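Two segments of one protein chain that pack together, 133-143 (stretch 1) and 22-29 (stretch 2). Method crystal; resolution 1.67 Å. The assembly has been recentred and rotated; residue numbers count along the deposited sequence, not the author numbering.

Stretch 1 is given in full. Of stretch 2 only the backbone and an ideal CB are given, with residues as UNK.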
# COMPACT_ATOMS: atom_id res chain seq x y z
N GLY A 133 -5.22 -3.50 11.36
CA GLY A 133 -6.14 -3.71 12.45
C GLY A 133 -5.41 -3.93 13.76
O GLY A 133 -4.18 -3.79 13.86
N GLY A 134 -6.18 -4.28 14.79
CA GLY A 134 -5.62 -4.53 16.10
C GLY A 134 -6.68 -4.33 17.16
O GLY A 134 -7.84 -4.11 16.85
N LYS A 135 -6.26 -4.40 18.43
CA LYS A 135 -7.20 -4.31 19.55
C LYS A 135 -7.95 -2.97 19.59
O LYS A 135 -9.11 -2.92 20.02
CB LYS A 135 -6.45 -4.54 20.87
CG LYS A 135 -5.35 -3.54 21.17
CD LYS A 135 -4.74 -3.80 22.54
CE LYS A 135 -3.76 -2.70 22.94
NZ LYS A 135 -4.43 -1.38 23.10
N ASP A 136 -7.33 -1.89 19.11
CA ASP A 136 -7.99 -0.59 19.13
C ASP A 136 -8.88 -0.36 17.91
O ASP A 136 -9.38 0.75 17.71
CB ASP A 136 -6.95 0.53 19.23
CG ASP A 136 -6.01 0.35 20.40
OD1 ASP A 136 -6.47 0.46 21.56
OD2 ASP A 136 -4.81 0.10 20.17
N PHE A 137 -9.08 -1.41 17.11
CA PHE A 137 -9.88 -1.31 15.88
C PHE A 137 -11.17 -2.11 15.99
O PHE A 137 -11.15 -3.25 16.46
CB PHE A 137 -9.09 -1.82 14.67
CG PHE A 137 -7.86 -1.02 14.34
CD1 PHE A 137 -6.73 -1.08 15.14
CD2 PHE A 137 -7.80 -0.27 13.18
CE1 PHE A 137 -5.58 -0.36 14.81
CE2 PHE A 137 -6.67 0.45 12.85
CZ PHE A 137 -5.56 0.40 13.67
N SER A 138 -12.28 -1.53 15.53
CA SER A 138 -13.55 -2.25 15.42
C SER A 138 -14.23 -1.96 14.08
O SER A 138 -14.07 -0.88 13.53
CB SER A 138 -14.48 -1.90 16.59
OG SER A 138 -14.67 -0.50 16.70
N GLN A 139 -14.99 -2.93 13.58
CA GLN A 139 -15.60 -2.83 12.25
C GLN A 139 -16.36 -1.52 11.97
O GLN A 139 -16.28 -0.96 10.87
CB GLN A 139 -16.55 -4.01 12.01
CG GLN A 139 -17.66 -3.67 11.03
CD GLN A 139 -18.13 -4.84 10.21
OE1 GLN A 139 -17.54 -5.93 10.26
NE2 GLN A 139 -19.19 -4.63 9.45
N ALA A 140 -17.09 -1.03 12.97
CA ALA A 140 -17.90 0.17 12.79
C ALA A 140 -17.06 1.42 12.48
O ALA A 140 -17.60 2.43 12.04
CB ALA A 140 -18.75 0.42 14.03
N GLN A 141 -15.75 1.34 12.69
CA GLN A 141 -14.85 2.47 12.48
C GLN A 141 -14.29 2.51 11.06
O GLN A 141 -13.56 3.45 10.71
CB GLN A 141 -13.69 2.42 13.48
CG GLN A 141 -14.10 2.45 14.94
CD GLN A 141 -12.91 2.30 15.87
OE1 GLN A 141 -12.05 1.44 15.67
NE2 GLN A 141 -12.85 3.14 16.90
N GLY A 142 -14.61 1.51 10.26
CA GLY A 142 -14.05 1.39 8.92
C GLY A 142 -14.30 2.59 8.02
O GLY A 142 -13.37 3.09 7.37
N LYS A 143 -15.54 3.05 7.97
CA LYS A 143 -15.90 4.21 7.15
C LYS A 143 -15.13 5.47 7.54
O LYS A 143 -14.66 6.20 6.67
CB LYS A 143 -17.40 4.49 7.24
CG LYS A 143 -18.26 3.48 6.50
CD LYS A 143 -19.66 3.46 7.07
CE LYS A 143 -20.67 2.99 6.04
NZ LYS A 143 -20.85 4.01 4.97
N UNK A 22 -6.17 -15.38 12.08
CA UNK A 22 -7.57 -15.04 12.25
C UNK A 22 -7.82 -13.65 12.81
O UNK A 22 -8.91 -13.36 13.31
CB UNK A 22 -8.23 -16.07 13.17
N UNK A 23 -6.82 -12.79 12.75
CA UNK A 23 -7.03 -11.45 13.26
C UNK A 23 -7.82 -10.61 12.26
O UNK A 23 -7.44 -10.50 11.10
CB UNK A 23 -5.69 -10.78 13.58
N UNK A 24 -8.95 -10.05 12.71
CA UNK A 24 -9.78 -9.23 11.83
C UNK A 24 -9.08 -7.90 11.57
O UNK A 24 -8.54 -7.29 12.50
CB UNK A 24 -11.17 -9.00 12.44
N UNK A 25 -9.05 -7.49 10.31
CA UNK A 25 -8.40 -6.24 9.91
C UNK A 25 -9.19 -5.58 8.79
O UNK A 25 -9.91 -6.25 8.05
CB UNK A 25 -6.96 -6.49 9.47
N UNK A 26 -9.06 -4.26 8.65
CA UNK A 26 -9.60 -3.57 7.49
C UNK A 26 -8.77 -3.87 6.25
O UNK A 26 -7.57 -4.14 6.33
CB UNK A 26 -9.65 -2.06 7.74
N UNK A 27 -9.40 -3.76 5.09
CA UNK A 27 -8.71 -3.85 3.82
C UNK A 27 -8.92 -2.56 3.05
O UNK A 27 -10.06 -2.17 2.77
CB UNK A 27 -9.20 -5.06 3.01
N UNK A 28 -7.83 -1.85 2.77
CA UNK A 28 -7.86 -0.62 1.98
C UNK A 28 -7.06 -0.76 0.69
O UNK A 28 -6.13 -1.57 0.61
CB UNK A 28 -7.32 0.55 2.80
N UNK A 29 -7.40 0.03 -0.31
CA UNK A 29 -6.52 0.22 -1.46
C UNK A 29 -6.26 1.71 -1.65
O UNK A 29 -7.19 2.52 -1.67
CB UNK A 29 -7.13 -0.39 -2.72

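Position 22 lies out of reach of stretch 1: its ideal CB has no atom of that stretch within 5.5 Å. Nothing visible restricts the choice, and a polar residue is as plausible as any. The residue is Asn22, which makes no contact here.

At position 23 the CA-to-CB bond points toward stretch 1, yet the ideal CB again has nothing within 5.5 Å, so a short side chain would fall short. Ahead lies the backbone of Gly133 and Gly134, two residues without side chains, whose polar groups suit a long polar or amphipathic chain. Gln23 fits this reading. With chi1 in the t well and chi2 off any well at -136°, it brings NE2 to 3.3 Å from Gly133 C and 3.0 Å from Gly134 N. The second approach is not a hydrogen bond, because both nitrogens are donors. The link runs instead through a water that accepts weakly from Gln23 NE2 (3.5 Å) and donates weakly to Gly134 O (3.3 Å).

At position 24 the CB points sideways and stretch 1 offers no charged partner nearby, so many side chains would serve, polar ones included. The carbonyl is more informative: O of this residue lies 4.5 Å from Gly134 N, too far for direct contact. The residue is Glu24; its side chain ends nearer stretch 1 than its CB direction suggests, but stays 5.1 Å away. A water donates to Glu24 O (2.8 Å) and accepts from Gly134 N (3.0 Å), a bridge that needs no particular side chain.

Position 25 has the closest CA pairing, 4.2 Å from Gly133 CA to its own CA. Its CB points sideways, and the ideal CB is 3.9 Å from Gly133 N. A small or beta-branched side chain suits such close backbones and the extended phi/psi of -143/156. In Val25, CG1 comes to 3.6 Å from Gly133 N. A CB on Gly133 would lie 2.8 Å from that CG1 and 2.8 Å from Glu24 O, both clashes.

Position 26 points toward stretch 1, with nothing within 5.5 Å of the ideal CB. Beyond that gap the chain from Phe137 to Gly142 curves around an open space, bordered by the Phe137 ring, carbonyls and the bare CA of Gly142. A large apolar side chain is called for; an aromatic or a long aliphatic one could reach. Stretch 1 covers 116 Å² of Phe26, more than of any other residue in the contact. Gly142 CA sits over one ring face, 3.9 Å from the centroid of the Phe26 ring, in a CH-pi contact, while Ser138 O meets the ring edge 3.3 Å from Phe26 CZ. Phe26 CE2 reaches Phe137 CD2 at 3.8 Å. An ideal CB on Gly142 would be tight, 3.2 Å from Phe26 CE1.

Position 27 is out of reach and unconstrained; Ser27 makes no contact.

Position 28 points sideways, so only a long side chain could arrive. Phe28 does, its ring edge meeting Gly142 O, 4.3 Å from Phe28 CE1.

Position 29 is farther still, and Val29 touches nothing here.

Stretch 2 (22-29) NQEVFSFV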
# COMPACT_ATOMS: atom_id res chain seq x y z
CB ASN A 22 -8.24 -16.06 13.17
CG ASN A 22 -8.40 -17.40 12.52
OD1 ASN A 22 -7.42 -18.08 12.22
ND2 ASN A 22 -9.65 -17.80 12.31
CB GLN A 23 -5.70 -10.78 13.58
CG GLN A 23 -5.89 -9.59 14.48
CD GLN A 23 -5.08 -8.42 14.04
OE1 GLN A 23 -3.99 -8.57 13.49
NE2 GLN A 23 -5.61 -7.22 14.27
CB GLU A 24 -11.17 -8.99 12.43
CG GLU A 24 -12.12 -10.17 12.24
CD GLU A 24 -13.56 -9.86 12.67
OE1 GLU A 24 -13.82 -9.85 13.89
OE2 GLU A 24 -14.42 -9.64 11.79
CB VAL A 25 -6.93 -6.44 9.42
CG1 VAL A 25 -6.02 -6.95 10.55
CG2 VAL A 25 -6.87 -7.37 8.23
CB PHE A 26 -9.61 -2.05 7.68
CG PHE A 26 -10.46 -1.56 8.82
CD1 PHE A 26 -11.75 -2.03 9.03
CD2 PHE A 26 -9.97 -0.57 9.66
CE1 PHE A 26 -12.52 -1.53 10.08
CE2 PHE A 26 -10.73 -0.08 10.71
CZ PHE A 26 -12.01 -0.57 10.92
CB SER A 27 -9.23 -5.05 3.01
OG SER A 27 -8.77 -5.00 1.66
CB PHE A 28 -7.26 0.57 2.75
CG PHE A 28 -7.97 0.90 4.03
CD1 PHE A 28 -9.15 1.63 4.01
CD2 PHE A 28 -7.44 0.51 5.25
CE1 PHE A 28 -9.79 1.95 5.18
CE2 PHE A 28 -8.08 0.84 6.44
CZ PHE A 28 -9.27 1.54 6.39
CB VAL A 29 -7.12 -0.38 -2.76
CG1 VAL A 29 -6.22 -0.09 -3.93
CG2 VAL A 29 -7.29 -1.88 -2.60
O HOH W 1 -8.37 -7.34 16.34
O HOH W 2 -9.04 -4.91 13.95
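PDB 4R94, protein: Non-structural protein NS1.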